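Local structure of 5'-tyrosyl-DNA phosphodiesterase (Caenorhabditis elegans, 4FVA) at residues 30-36 / 57-61; 12-17 / 251-256; 103-109 / 123-129; 201-205 / 242-248. The protein belongs to the endonuclease/exonuclease/phosphatase family and has a DNase I-like fold, which here holds a magnesium ion. All blocks are in the same frame, centred on the assembly; numbering follows the deposited sequence.

Interaction 1: 30-36 / 57-61; sequences LTRMKAV and DLAPI
Leu30 and Lys34, one turn apart on helix 29-43, lie with their backbone alongside Asp57 and Pro60, with the Leu30 and Asp57 CA atoms 5.3 Å apart and those of Lys34 and Pro60 equally close. Asp57 takes up a left-handed backbone conformation (phi 63°, psi 35°) just ahead of the short helix 59-62. The Pro60 ring packs between Leu30 and Lys34. Its CG lies 3.7 Å from Leu30 CD1, where the two side chains cross nearly at right angles, and the same CG touches Lys34 CG through the aliphatic part of the lysine. Met33 rests its CG against the Asp57 carbonyl, 3.6 Å from Asp57 O, before bends at chi2 and chi3 carry its sulfur end off. Farther along, Ile61 reaches the helix with CD1, which rests 3.8 Å from Val36 CG1. The polar link is indirect: a water accepts from Leu30 N (3.1 Å) and donates to Asp57 OD2 (3.2 Å). Inward, Met33 touches Ile21 and Ile61 touches Leu50. Helix 29-43 and the turn after strand 47-53 thus form part of the helical layer flanking a sheet, as in the DNase I-like alpha/beta sandwich.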
loop_
_atom_site.group_PDB
_atom_site.type_symbol
_atom_site.label_atom_id
_atom_site.label_comp_id
_atom_site.label_asym_id
_atom_site.label_seq_id
_atom_site.Cartn_x
_atom_site.Cartn_y
_atom_site.Cartn_z
ATOM N N LEU A 30 7.903 11.429 -15.356
ATOM C CA LEU A 30 9.197 10.750 -15.338
ATOM C C LEU A 30 10.038 11.204 -14.153
ATOM O O LEU A 30 10.565 10.384 -13.405
ATOM C CB LEU A 30 9.960 10.937 -16.658
ATOM C CG LEU A 30 11.330 10.228 -16.704
ATOM C CD1 LEU A 30 11.190 8.740 -16.443
ATOM C CD2 LEU A 30 11.982 10.419 -18.061
ATOM N N THR A 31 10.138 12.511 -13.950
ATOM C CA THR A 31 10.918 13.010 -12.827
ATOM C C THR A 31 10.367 12.464 -11.511
ATOM O O THR A 31 11.134 12.077 -10.611
ATOM C CB THR A 31 10.941 14.554 -12.803
ATOM O OG1 THR A 31 11.590 15.040 -13.981
ATOM C CG2 THR A 31 11.678 15.076 -11.585
ATOM N N ARG A 32 9.041 12.435 -11.400
ATOM C CA ARG A 32 8.387 11.954 -10.185
ATOM C C ARG A 32 8.627 10.452 -9.968
ATOM O O ARG A 32 8.872 10.017 -8.839
ATOM C CB ARG A 32 6.885 12.294 -10.184
ATOM C CG ARG A 32 6.565 13.807 -10.071
ATOM C CD ARG A 32 5.086 14.132 -10.379
ATOM N NE ARG A 32 4.234 13.125 -9.782
ATOM C CZ ARG A 32 3.322 12.407 -10.423
ATOM N NH1 ARG A 32 3.054 12.638 -11.700
ATOM N NH2 ARG A 32 2.649 11.478 -9.752
ATOM N N MET A 33 8.571 9.660 -11.040
ATOM C CA MET A 33 8.811 8.219 -10.884
ATOM C C MET A 33 10.273 7.948 -10.493
ATOM O O MET A 33 10.550 7.054 -9.705
ATOM C CB MET A 33 8.427 7.428 -12.140
ATOM C CG MET A 33 6.929 7.463 -12.490
ATOM S SD MET A 33 5.852 6.929 -11.146
ATOM C CE MET A 33 5.596 8.488 -10.316
ATOM N N LYS A 34 11.200 8.730 -11.047
ATOM C CA LYS A 34 12.596 8.657 -10.622
ATOM C C LYS A 34 12.716 8.987 -9.139
ATOM O O LYS A 34 13.483 8.356 -8.426
ATOM C CB LYS A 34 13.478 9.611 -11.436
ATOM C CG LYS A 34 13.699 9.188 -12.883
ATOM C CD LYS A 34 14.553 10.235 -13.618
ATOM C CE LYS A 34 14.836 9.817 -15.061
ATOM N NZ LYS A 34 15.583 10.860 -15.832
ATOM N N ALA A 35 11.981 10.000 -8.681
ATOM C CA ALA A 35 11.985 10.358 -7.257
ATOM C C ALA A 35 11.405 9.230 -6.405
ATOM O O ALA A 35 11.913 8.932 -5.310
ATOM C CB ALA A 35 11.233 11.672 -7.014
ATOM N N VAL A 36 10.323 8.620 -6.888
ATOM C CA VAL A 36 9.756 7.479 -6.182
ATOM C C VAL A 36 10.811 6.374 -6.021
ATOM O O VAL A 36 11.027 5.872 -4.926
ATOM C CB VAL A 36 8.504 6.907 -6.897
ATOM C CG1 VAL A 36 8.119 5.552 -6.289
ATOM C CG2 VAL A 36 7.318 7.891 -6.793
ATOM N N ASP A 57 6.420 5.848 -18.603
ATOM C CA ASP A 57 7.506 6.287 -17.735
ATOM C C ASP A 57 7.683 5.350 -16.541
ATOM O O ASP A 57 8.034 5.784 -15.442
ATOM C CB ASP A 57 7.271 7.728 -17.253
ATOM C CG ASP A 57 7.432 8.754 -18.376
ATOM O OD1 ASP A 57 8.208 8.477 -19.311
ATOM O OD2 ASP A 57 6.796 9.834 -18.315
ATOM N N LEU A 58 7.452 4.062 -16.768
ATOM C CA LEU A 58 7.564 3.074 -15.704
ATOM C C LEU A 58 9.028 2.674 -15.444
ATOM O O LEU A 58 9.360 2.111 -14.391
ATOM C CB LEU A 58 6.710 1.856 -16.061
ATOM C CG LEU A 58 6.619 0.726 -15.042
ATOM C CD1 LEU A 58 5.921 1.193 -13.765
ATOM C CD2 LEU A 58 5.856 -0.425 -15.665
ATOM N N ALA A 59 9.915 3.000 -16.383
ATOM C CA ALA A 59 11.299 2.501 -16.314
ATOM C C ALA A 59 11.978 2.622 -14.945
ATOM O O ALA A 59 12.534 1.644 -14.436
ATOM C CB ALA A 59 12.169 3.174 -17.394
ATOM N N PRO A 60 11.918 3.817 -14.331
ATOM C CA PRO A 60 12.604 3.991 -13.041
ATOM C C PRO A 60 12.070 3.024 -12.002
ATOM O O PRO A 60 12.830 2.558 -11.162
ATOM C CB PRO A 60 12.272 5.441 -12.652
ATOM C CG PRO A 60 11.883 6.116 -13.974
ATOM C CD PRO A 60 11.206 5.031 -14.761
ATOM N N ILE A 61 10.781 2.718 -12.077
ATOM C CA ILE A 61 10.184 1.737 -11.193
ATOM C C ILE A 61 10.628 0.321 -11.566
ATOM O O ILE A 61 11.053 -0.466 -10.711
ATOM C CB ILE A 61 8.649 1.826 -11.206
ATOM C CG1 ILE A 61 8.199 3.271 -10.953
ATOM C CG2 ILE A 61 8.056 0.870 -10.199
ATOM C CD1 ILE A 61 8.672 3.829 -9.633
HETATM O O HOH W 1 7.367 12.988 -17.951
#

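Interaction 2: 12-17 / 251-256; sequences FEVSVM and NATFFA
Phe254 and Val16 sit on the same face of an antiparallel strand pair that joins the two chain ends within the six-stranded sheet of the DNase I-like sandwich. Strands 13-17 and 251-255 run at 161° to each other, with Val14 facing Phe254 and Val16 facing Ala252 as hydrogen-bonded pairs. Phe254 loses the most surface here. With CG anti to its carbonyl carbon (chi1 -55°), the ring swings back beneath its own strand, so that Val14 O comes to its edge in the ring plane, 3.6 Å from Phe254 CD1. Val16 CG2 then approaches Phe254 CE1 at 3.9 Å, obliquely to the ring. On this face Phe254 also meets the rings of Phe161 and Trp220, residues of the second sheet, which places the contact at the core between the two sheets. The opposite face carries Ser15, Thr253 and Asn251. Asn251 packs OD1 near Met17 CB, while its ND2 makes a weak hydrogen bond to Thr230 on the next strand. Between Ser15 and Asn251 lies a single water, 2.9 Å from Ser15 OG and donating to Asn251 OD1 at 3.1 Å.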
loop_
_atom_site.group_PDB
_atom_site.type_symbol
_atom_site.label_atom_id
_atom_site.label_comp_id
_atom_site.label_asym_id
_atom_site.label_seq_id
_atom_site.Cartn_x
_atom_site.Cartn_y
_atom_site.Cartn_z
ATOM N N PHE A 12 13.213 -10.658 14.945
ATOM C CA PHE A 12 12.639 -10.748 13.603
ATOM C C PHE A 12 11.982 -9.413 13.293
ATOM O O PHE A 12 11.297 -8.836 14.143
ATOM C CB PHE A 12 11.610 -11.866 13.470
ATOM C CG PHE A 12 11.183 -12.116 12.047
ATOM C CD1 PHE A 12 10.290 -11.254 11.419
ATOM C CD2 PHE A 12 11.660 -13.213 11.343
ATOM C CE1 PHE A 12 9.894 -11.473 10.113
ATOM C CE2 PHE A 12 11.264 -13.442 10.037
ATOM C CZ PHE A 12 10.380 -12.570 9.420
ATOM N N GLU A 13 12.192 -8.921 12.081
ATOM C CA GLU A 13 11.685 -7.607 11.732
ATOM C C GLU A 13 11.405 -7.554 10.229
ATOM O O GLU A 13 12.161 -8.111 9.433
ATOM C CB GLU A 13 12.705 -6.563 12.190
ATOM C CG GLU A 13 12.449 -5.127 11.815
ATOM C CD GLU A 13 13.422 -4.207 12.531
ATOM O OE1 GLU A 13 14.110 -4.690 13.459
ATOM O OE2 GLU A 13 13.491 -3.010 12.191
ATOM N N VAL A 14 10.282 -6.950 9.850
ATOM C CA VAL A 14 9.947 -6.781 8.434
ATOM C C VAL A 14 9.272 -5.427 8.226
ATOM O O VAL A 14 8.396 -5.041 9.010
ATOM C CB VAL A 14 9.065 -7.923 7.893
ATOM C CG1 VAL A 14 7.782 -8.023 8.694
ATOM C CG2 VAL A 14 8.743 -7.687 6.429
ATOM N N SER A 15 9.706 -4.691 7.202
ATOM C CA SER A 15 9.134 -3.374 6.914
ATOM C C SER A 15 8.246 -3.399 5.667
ATOM O O SER A 15 8.615 -3.960 4.625
ATOM C CB SER A 15 10.231 -2.315 6.762
ATOM O OG SER A 15 11.111 -2.654 5.708
ATOM N N VAL A 16 7.076 -2.778 5.772
ATOM C CA VAL A 16 6.153 -2.732 4.655
ATOM C C VAL A 16 5.827 -1.281 4.362
ATOM O O VAL A 16 5.441 -0.521 5.262
ATOM C CB VAL A 16 4.856 -3.489 4.943
ATOM C CG1 VAL A 16 3.945 -3.459 3.697
ATOM C CG2 VAL A 16 5.154 -4.930 5.365
ATOM N N MET A 17 6.008 -0.902 3.104
ATOM C CA MET A 17 5.747 0.453 2.641
ATOM C C MET A 17 4.640 0.382 1.600
ATOM O O MET A 17 4.596 -0.569 0.811
ATOM C CB MET A 17 7.014 1.052 2.027
ATOM C CG MET A 17 6.830 2.455 1.446
ATOM S SD MET A 17 8.439 3.129 1.042
ATOM C CE MET A 17 7.974 4.469 -0.050
ATOM N N ASN A 251 4.933 3.748 5.862
ATOM C CA ASN A 251 6.067 2.868 6.069
ATOM C C ASN A 251 5.975 2.222 7.455
ATOM O O ASN A 251 6.171 2.885 8.472
ATOM C CB ASN A 251 7.360 3.675 5.924
ATOM C CG ASN A 251 8.604 2.821 6.108
ATOM O OD1 ASN A 251 8.630 1.660 5.724
ATOM N ND2 ASN A 251 9.630 3.391 6.733
ATOM N N ALA A 252 5.637 0.941 7.507
ATOM C CA ALA A 252 5.449 0.289 8.799
ATOM C C ALA A 252 6.472 -0.813 9.006
ATOM O O ALA A 252 6.672 -1.674 8.123
ATOM C CB ALA A 252 4.027 -0.262 8.918
ATOM N N THR A 253 7.078 -0.820 10.188
ATOM C CA THR A 253 8.064 -1.841 10.539
ATOM C C THR A 253 7.498 -2.710 11.649
ATOM O O THR A 253 7.193 -2.218 12.746
ATOM C CB THR A 253 9.400 -1.214 10.989
ATOM O OG1 THR A 253 9.925 -0.380 9.948
ATOM C CG2 THR A 253 10.419 -2.305 11.343
ATOM N N PHE A 254 7.377 -4.004 11.366
ATOM C CA PHE A 254 6.764 -4.928 12.303
ATOM C C PHE A 254 7.844 -5.780 12.961
ATOM O O PHE A 254 8.780 -6.249 12.299
ATOM C CB PHE A 254 5.732 -5.810 11.599
ATOM C CG PHE A 254 4.668 -5.032 10.851
ATOM C CD1 PHE A 254 4.913 -4.543 9.576
ATOM C CD2 PHE A 254 3.420 -4.804 11.418
ATOM C CE1 PHE A 254 3.934 -3.839 8.881
ATOM C CE2 PHE A 254 2.442 -4.096 10.733
ATOM C CZ PHE A 254 2.702 -3.613 9.462
ATOM N N PHE A 255 7.723 -5.964 14.272
ATOM C CA PHE A 255 8.717 -6.731 15.017
ATOM C C PHE A 255 8.140 -7.371 16.281
ATOM O O PHE A 255 6.997 -7.091 16.675
ATOM C CB PHE A 255 9.948 -5.871 15.343
ATOM C CG PHE A 255 9.643 -4.635 16.153
ATOM C CD1 PHE A 255 9.047 -3.532 15.566
ATOM C CD2 PHE A 255 9.949 -4.581 17.506
ATOM C CE1 PHE A 255 8.767 -2.386 16.311
ATOM C CE2 PHE A 255 9.667 -3.447 18.257
ATOM C CZ PHE A 255 9.077 -2.348 17.660
ATOM N N ALA A 256 8.947 -8.215 16.915
ATOM C CA ALA A 256 8.518 -8.954 18.093
ATOM C C ALA A 256 9.049 -8.297 19.360
ATOM O O ALA A 256 8.304 -8.096 20.316
ATOM C CB ALA A 256 8.992 -10.404 18.007
HETATM O O HOH W 2 11.390 0.230 5.518
#

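Interaction 3: 103-109 / 123-129; sequences GMYRTLQ and LNTHLES
Arg106 lays its guanidinium flat on the His126 ring, the planes 19° apart and the group centres separated by 3.7 Å, with NH1 over the middle of the ring. A bend at chi2 (-55°) folds the arginine chain over the His126 carbonyl. There Arg106 NH1 donates to His126 O at 3.0 Å, from above the carbonyl plane and not on a lone pair, although the oxygen itself lies in the guanidinium plane. At another edge of the guanidinium, Arg106 NH2 gives a hydrogen bond of 2.8 Å to Ser129 OG. Stack and bonds together fix the rotation of the group. Nearby, Glu128 OE2 accepts from Gly103 N (2.9 Å) on its syn side, and Met104 CG lies against the same oxygen. This cluster lies at the open end of the beta hairpin of strands 107-115 and 118-126; farther into the hairpin Gln109 and Asn124 exchange a pair of backbone hydrogen bonds. Toward the open end, Thr125 OG1 donates to Thr107 O at 2.8 Å. Two waters also bridge the strands here, one accepting from Thr107 N and His126 N, the other donating to Thr107 O and Asn124 O. In the next shell, Tyr79 OH takes a second bond from Arg106 NH2, and Ser102 OG bonds to Glu128 OE1. Ser129 OG and His126 NE2 both hydrogen-bond one oxygen of a malonate ion, probably from the crystallisation liquor.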
loop_
_atom_site.group_PDB
_atom_site.type_symbol
_atom_site.label_atom_id
_atom_site.label_comp_id
_atom_site.label_asym_id
_atom_site.label_seq_id
_atom_site.Cartn_x
_atom_site.Cartn_y
_atom_site.Cartn_z
ATOM N N GLY A 103 -16.130 -0.158 -11.212
ATOM C CA GLY A 103 -16.093 0.450 -12.528
ATOM C C GLY A 103 -14.709 1.010 -12.839
ATOM O O GLY A 103 -14.517 1.673 -13.862
ATOM N N MET A 104 -13.737 0.713 -11.977
ATOM C CA MET A 104 -12.408 1.318 -12.071
ATOM C C MET A 104 -11.253 0.292 -12.142
ATOM O O MET A 104 -10.103 0.593 -11.782
ATOM C CB MET A 104 -12.219 2.293 -10.901
ATOM C CG MET A 104 -13.246 3.417 -10.870
ATOM S SD MET A 104 -13.048 4.510 -9.441
ATOM C CE MET A 104 -14.622 5.378 -9.463
ATOM N N TYR A 105 -11.576 -0.910 -12.621
ATOM C CA TYR A 105 -10.621 -2.011 -12.807
ATOM C C TYR A 105 -9.891 -2.360 -11.512
ATOM O O TYR A 105 -8.731 -2.795 -11.556
ATOM C CB TYR A 105 -9.560 -1.692 -13.871
ATOM C CG TYR A 105 -10.065 -0.941 -15.078
ATOM C CD1 TYR A 105 -10.987 -1.506 -15.954
ATOM C CD2 TYR A 105 -9.589 0.336 -15.357
ATOM C CE1 TYR A 105 -11.439 -0.804 -17.064
ATOM C CE2 TYR A 105 -10.033 1.047 -16.459
ATOM C CZ TYR A 105 -10.953 0.474 -17.311
ATOM O OH TYR A 105 -11.387 1.187 -18.410
ATOM N N ARG A 106 -10.544 -2.155 -10.371
ATOM C CA ARG A 106 -9.879 -2.356 -9.091
ATOM C C ARG A 106 -9.840 -3.827 -8.722
ATOM O O ARG A 106 -10.760 -4.595 -9.055
ATOM C CB ARG A 106 -10.541 -1.513 -7.995
ATOM C CG ARG A 106 -10.601 -0.018 -8.330
ATOM C CD ARG A 106 -9.213 0.574 -8.657
ATOM N NE ARG A 106 -9.329 1.952 -9.150
ATOM C CZ ARG A 106 -9.501 3.006 -8.360
ATOM N NH1 ARG A 106 -9.558 2.830 -7.045
ATOM N NH2 ARG A 106 -9.612 4.233 -8.875
ATOM N N THR A 107 -8.783 -4.210 -8.000
ATOM C CA THR A 107 -8.473 -5.604 -7.763
ATOM C C THR A 107 -7.952 -5.801 -6.348
ATOM O O THR A 107 -7.473 -4.860 -5.701
ATOM C CB THR A 107 -7.358 -6.082 -8.727
ATOM O OG1 THR A 107 -6.206 -5.230 -8.563
ATOM C CG2 THR A 107 -7.823 -6.012 -10.196
ATOM N N LEU A 108 -8.009 -7.039 -5.882
ATOM C CA LEU A 108 -7.281 -7.410 -4.673
ATOM C C LEU A 108 -6.131 -8.254 -5.165
ATOM O O LEU A 108 -6.332 -9.359 -5.683
ATOM C CB LEU A 108 -8.172 -8.202 -3.719
ATOM C CG LEU A 108 -7.541 -8.670 -2.408
ATOM C CD1 LEU A 108 -6.963 -7.482 -1.673
ATOM C CD2 LEU A 108 -8.608 -9.351 -1.550
ATOM N N GLN A 109 -4.925 -7.715 -5.028
ATOM C CA GLN A 109 -3.713 -8.387 -5.497
ATOM C C GLN A 109 -3.101 -9.147 -4.333
ATOM O O GLN A 109 -2.751 -8.546 -3.312
ATOM C CB GLN A 109 -2.709 -7.368 -6.053
ATOM C CG GLN A 109 -1.403 -7.988 -6.584
ATOM C CD GLN A 109 -0.423 -6.946 -7.066
ATOM O OE1 GLN A 109 -0.490 -5.786 -6.645
ATOM N NE2 GLN A 109 0.504 -7.347 -7.945
ATOM N N LEU A 123 -1.614 -8.630 0.690
ATOM C CA LEU A 123 -2.830 -8.232 -0.013
ATOM C C LEU A 123 -2.844 -6.719 -0.238
ATOM O O LEU A 123 -2.924 -5.941 0.713
ATOM C CB LEU A 123 -4.067 -8.664 0.774
ATOM C CG LEU A 123 -4.244 -10.171 1.022
ATOM C CD1 LEU A 123 -3.428 -10.653 2.221
ATOM C CD2 LEU A 123 -5.719 -10.504 1.194
ATOM N N ASN A 124 -2.757 -6.326 -1.505
ATOM C CA ASN A 124 -2.639 -4.933 -1.911
ATOM C C ASN A 124 -3.843 -4.541 -2.756
ATOM O O ASN A 124 -4.202 -5.252 -3.715
ATOM C CB ASN A 124 -1.334 -4.754 -2.710
ATOM C CG ASN A 124 -1.085 -3.316 -3.143
ATOM O OD1 ASN A 124 -1.613 -2.375 -2.553
ATOM N ND2 ASN A 124 -0.268 -3.141 -4.194
ATOM N N THR A 125 -4.458 -3.409 -2.422
ATOM C CA THR A 125 -5.629 -2.970 -3.159
ATOM C C THR A 125 -5.690 -1.465 -3.271
ATOM O O THR A 125 -5.022 -0.746 -2.540
ATOM C CB THR A 125 -6.952 -3.491 -2.541
ATOM O OG1 THR A 125 -8.032 -3.270 -3.462
ATOM C CG2 THR A 125 -7.249 -2.760 -1.222
ATOM N N HIS A 126 -6.493 -1.006 -4.217
ATOM C CA HIS A 126 -6.796 0.404 -4.376
ATOM C C HIS A 126 -8.317 0.482 -4.444
ATOM O O HIS A 126 -8.887 0.290 -5.517
ATOM C CB HIS A 126 -6.183 0.913 -5.683
ATOM C CG HIS A 126 -6.400 2.375 -5.936
ATOM N ND1 HIS A 126 -6.066 2.977 -7.127
ATOM C CD2 HIS A 126 -6.937 3.347 -5.154
ATOM C CE1 HIS A 126 -6.378 4.265 -7.072
ATOM N NE2 HIS A 126 -6.903 4.514 -5.887
ATOM N N LEU A 127 -8.980 0.745 -3.316
ATOM C CA LEU A 127 -10.447 0.652 -3.289
ATOM C C LEU A 127 -11.137 1.780 -4.063
ATOM O O LEU A 127 -10.552 2.848 -4.274
ATOM C CB LEU A 127 -10.965 0.589 -1.848
ATOM C CG LEU A 127 -10.437 -0.602 -1.036
ATOM C CD1 LEU A 127 -11.160 -0.706 0.319
ATOM C CD2 LEU A 127 -10.548 -1.896 -1.844
ATOM N N GLU A 128 -12.383 1.541 -4.482
ATOM C CA GLU A 128 -13.108 2.495 -5.320
ATOM C C GLU A 128 -12.964 3.934 -4.823
ATOM O O GLU A 128 -13.019 4.213 -3.621
ATOM C CB GLU A 128 -14.591 2.105 -5.435
ATOM C CG GLU A 128 -15.234 2.427 -6.794
ATOM C CD GLU A 128 -14.882 1.419 -7.884
ATOM O OE1 GLU A 128 -14.127 0.449 -7.615
ATOM O OE2 GLU A 128 -15.374 1.582 -9.021
ATOM N N SER A 129 -12.749 4.846 -5.765
ATOM C CA SER A 129 -12.438 6.245 -5.467
ATOM C C SER A 129 -13.702 7.125 -5.375
ATOM O O SER A 129 -14.731 6.820 -6.000
ATOM C CB SER A 129 -11.498 6.797 -6.546
ATOM O OG SER A 129 -10.365 5.953 -6.753
HETATM O O HOH W 3 -6.662 -2.239 -7.138
HETATM O O HOH W 4 -4.694 -4.264 -6.458
#

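Interaction 4: 201-205 / 242-248; sequences KNDNK and CFPSDHW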
loop_
_atom_site.group_PDB
_atom_site.type_symbol
_atom_site.label_atom_id
_atom_site.label_comp_id
_atom_site.label_asym_id
_atom_site.label_seq_id
_atom_site.Cartn_x
_atom_site.Cartn_y
_atom_site.Cartn_z
ATOM N N LYS A 201 -1.218 20.529 2.700
ATOM C CA LYS A 201 0.232 20.526 2.570
ATOM C C LYS A 201 0.684 19.989 1.217
ATOM O O LYS A 201 1.763 20.326 0.742
ATOM C CB LYS A 201 0.858 19.740 3.722
ATOM C CG LYS A 201 0.478 20.297 5.105
ATOM C CD LYS A 201 1.121 19.507 6.244
ATOM C CE LYS A 201 0.654 19.995 7.620
ATOM N NZ LYS A 201 -0.753 19.597 7.912
ATOM N N ASN A 202 -0.125 19.141 0.596
ATOM C CA ASN A 202 0.254 18.614 -0.707
ATOM C C ASN A 202 -0.478 19.366 -1.805
ATOM O O ASN A 202 -1.703 19.306 -1.879
ATOM C CB ASN A 202 -0.039 17.110 -0.785
ATOM C CG ASN A 202 0.644 16.444 -1.957
ATOM O OD1 ASN A 202 0.456 16.836 -3.115
ATOM N ND2 ASN A 202 1.471 15.442 -1.664
ATOM N N ASP A 203 0.268 20.062 -2.661
ATOM C CA ASP A 203 -0.341 20.883 -3.703
ATOM C C ASP A 203 -0.162 20.304 -5.096
ATOM O O ASP A 203 -0.295 21.021 -6.089
ATOM C CB ASP A 203 0.187 22.329 -3.661
ATOM C CG ASP A 203 1.692 22.421 -3.886
ATOM O OD1 ASP A 203 2.347 21.369 -4.038
ATOM O OD2 ASP A 203 2.227 23.550 -3.881
ATOM N N ASN A 204 0.151 19.015 -5.184
ATOM C CA ASN A 204 0.191 18.382 -6.494
ATOM C C ASN A 204 -1.164 18.559 -7.174
ATOM O O ASN A 204 -1.245 18.771 -8.388
ATOM C CB ASN A 204 0.566 16.901 -6.406
ATOM C CG ASN A 204 2.074 16.670 -6.410
ATOM O OD1 ASN A 204 2.854 17.484 -5.902
ATOM N ND2 ASN A 204 2.491 15.562 -7.025
ATOM N N LYS A 205 -2.229 18.467 -6.382
ATOM C CA LYS A 205 -3.580 18.672 -6.899
ATOM C C LYS A 205 -4.229 19.961 -6.396
ATOM O O LYS A 205 -4.159 20.303 -5.209
ATOM C CB LYS A 205 -4.462 17.469 -6.566
ATOM C CG LYS A 205 -3.897 16.190 -7.117
ATOM C CD LYS A 205 -3.834 16.277 -8.635
ATOM C CE LYS A 205 -3.171 15.046 -9.252
ATOM N NZ LYS A 205 -3.973 13.808 -9.086
ATOM N N CYS A 242 7.407 19.767 -7.549
ATOM C CA CYS A 242 6.219 19.041 -7.112
ATOM C C CYS A 242 6.614 17.886 -6.187
ATOM O O CYS A 242 7.804 17.522 -6.084
ATOM C CB CYS A 242 5.422 18.545 -8.310
ATOM S SG CYS A 242 6.331 17.331 -9.279
ATOM N N PHE A 243 5.630 17.324 -5.489
ATOM C CA PHE A 243 5.873 16.144 -4.685
ATOM C C PHE A 243 5.858 14.924 -5.596
ATOM O O PHE A 243 5.297 14.978 -6.693
ATOM C CB PHE A 243 4.825 16.031 -3.589
ATOM C CG PHE A 243 4.837 17.192 -2.623
ATOM C CD1 PHE A 243 5.702 17.195 -1.535
ATOM C CD2 PHE A 243 3.986 18.280 -2.806
ATOM C CE1 PHE A 243 5.722 18.253 -0.639
ATOM C CE2 PHE A 243 4.005 19.358 -1.912
ATOM C CZ PHE A 243 4.867 19.348 -0.834
ATOM N N PRO A 244 6.499 13.822 -5.167
ATOM C CA PRO A 244 6.469 12.617 -6.007
ATOM C C PRO A 244 5.039 12.196 -6.310
ATOM O O PRO A 244 4.730 11.753 -7.411
ATOM C CB PRO A 244 7.158 11.562 -5.124
ATOM C CG PRO A 244 8.101 12.362 -4.252
ATOM C CD PRO A 244 7.321 13.639 -3.954
ATOM N N SER A 245 4.169 12.368 -5.328
ATOM C CA SER A 245 2.768 11.978 -5.451
ATOM C C SER A 245 1.900 12.927 -4.647
ATOM O O SER A 245 2.402 13.618 -3.772
ATOM C CB SER A 245 2.583 10.545 -4.935
ATOM O OG SER A 245 1.211 10.185 -4.899
ATOM N N ASP A 246 0.599 12.940 -4.915
ATOM C CA ASP A 246 -0.324 13.699 -4.077
ATOM C C ASP A 246 -0.608 12.962 -2.766
ATOM O O ASP A 246 -1.277 13.513 -1.881
ATOM C CB ASP A 246 -1.625 14.046 -4.817
ATOM C CG ASP A 246 -2.428 12.822 -5.195
ATOM O OD1 ASP A 246 -1.827 11.776 -5.541
ATOM O OD2 ASP A 246 -3.674 12.900 -5.142
ATOM N N HIS A 247 -0.134 11.714 -2.665
ATOM C CA HIS A 247 -0.159 10.942 -1.403
ATOM C C HIS A 247 1.233 10.858 -0.749
ATOM O O HIS A 247 2.243 10.763 -1.445
ATOM C CB HIS A 247 -0.621 9.490 -1.628
ATOM C CG HIS A 247 -2.063 9.347 -2.013
ATOM N ND1 HIS A 247 -2.993 8.746 -1.191
ATOM C CD2 HIS A 247 -2.725 9.682 -3.148
ATOM C CE1 HIS A 247 -4.172 8.744 -1.790
ATOM N NE2 HIS A 247 -4.036 9.306 -2.978
ATOM N N TRP A 248 1.277 10.853 0.583
ATOM C CA TRP A 248 2.490 10.465 1.287
ATOM C C TRP A 248 2.561 8.942 1.265
ATOM O O TRP A 248 1.529 8.273 1.190
ATOM C CB TRP A 248 2.474 10.932 2.744
ATOM C CG TRP A 248 2.182 12.395 2.962
ATOM C CD1 TRP A 248 1.430 12.945 3.969
ATOM C CD2 TRP A 248 2.640 13.495 2.162
ATOM N NE1 TRP A 248 1.405 14.315 3.848
ATOM C CE2 TRP A 248 2.136 14.678 2.748
ATOM C CE3 TRP A 248 3.433 13.593 1.015
ATOM C CZ2 TRP A 248 2.391 15.945 2.213
ATOM C CZ3 TRP A 248 3.687 14.859 0.483
ATOM C CH2 TRP A 248 3.166 16.010 1.081
HETATM O O HOH W 5 -4.957 12.188 -7.359
#
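The Phe243 ring receives Asn204 OD1 and Asp203 OD1 at its edge, near its plane, while Trp248 CH2 lies over one face, offset toward the rim. Asp203 OD1 also forms a salt bridge with Arg236 NH1. The Trp248 ring has Phe243 CD1 and Lys201 CB at its edge, and Asn202 ND2 comes obliquely to within 3.1 Å of Trp248 CZ3. The Asn204 amide pairs with the backbone of a single residue. Asn204 OD1 accepts from Phe243 N on a lone pair (2.8 Å), and Asn204 ND2 donates to Phe243 O at 2.9 Å, from above that carbonyl's plane. Asn202, its CG anti to the backbone N (chi1 -165°), brings its amide to the 242-248 loop. There Asn202 ND2 reaches a lone pair of Ser245 O at 2.9 Å in the carbonyl plane, and OD1 accepts from Asn204 N to close an Asx turn. In the facing loop Ser245 OG accepts from His247 N in an ST turn and also hydrogen-bonds Asn20 O. A water lies 2.6 Å from Lys205 NZ and 2.7 Å from Asp246 OD2, where the lysine is poorly ordered. Asp246 OD2 also bonds Trp197 NE1, and Lys205 NZ bonds OD1 of the magnesium ligand Asp22. The buried asparagines thus satisfy backbone groups of two irregular loops without charge. The charged pair meets through water beside the metal site, where Lys205 would be expected to offset some negative charge of Asp22 and Asp246.

In the fold
From the N terminus, residues 12-17 open interaction 2, which closes only at 251-256 and so encloses the other three contacts. Within that span, interactions 1, 3 and 4 follow in series, each closing before the next opens, and none cross. Interaction 1 closes a short loop through strand 47-53 of the six-stranded sheet, the sheet in which interaction 2 pairs the first and last strands of the chain. Interaction 3 closes a hairpin in the other sheet. Interaction 4 joins a loop between strands of that sheet to the loop leading into strand 249-255. Interactions 1 and 4 touch directly, Arg32 NE lying 2.8 Å from Pro244 O, a probable hydrogen bond.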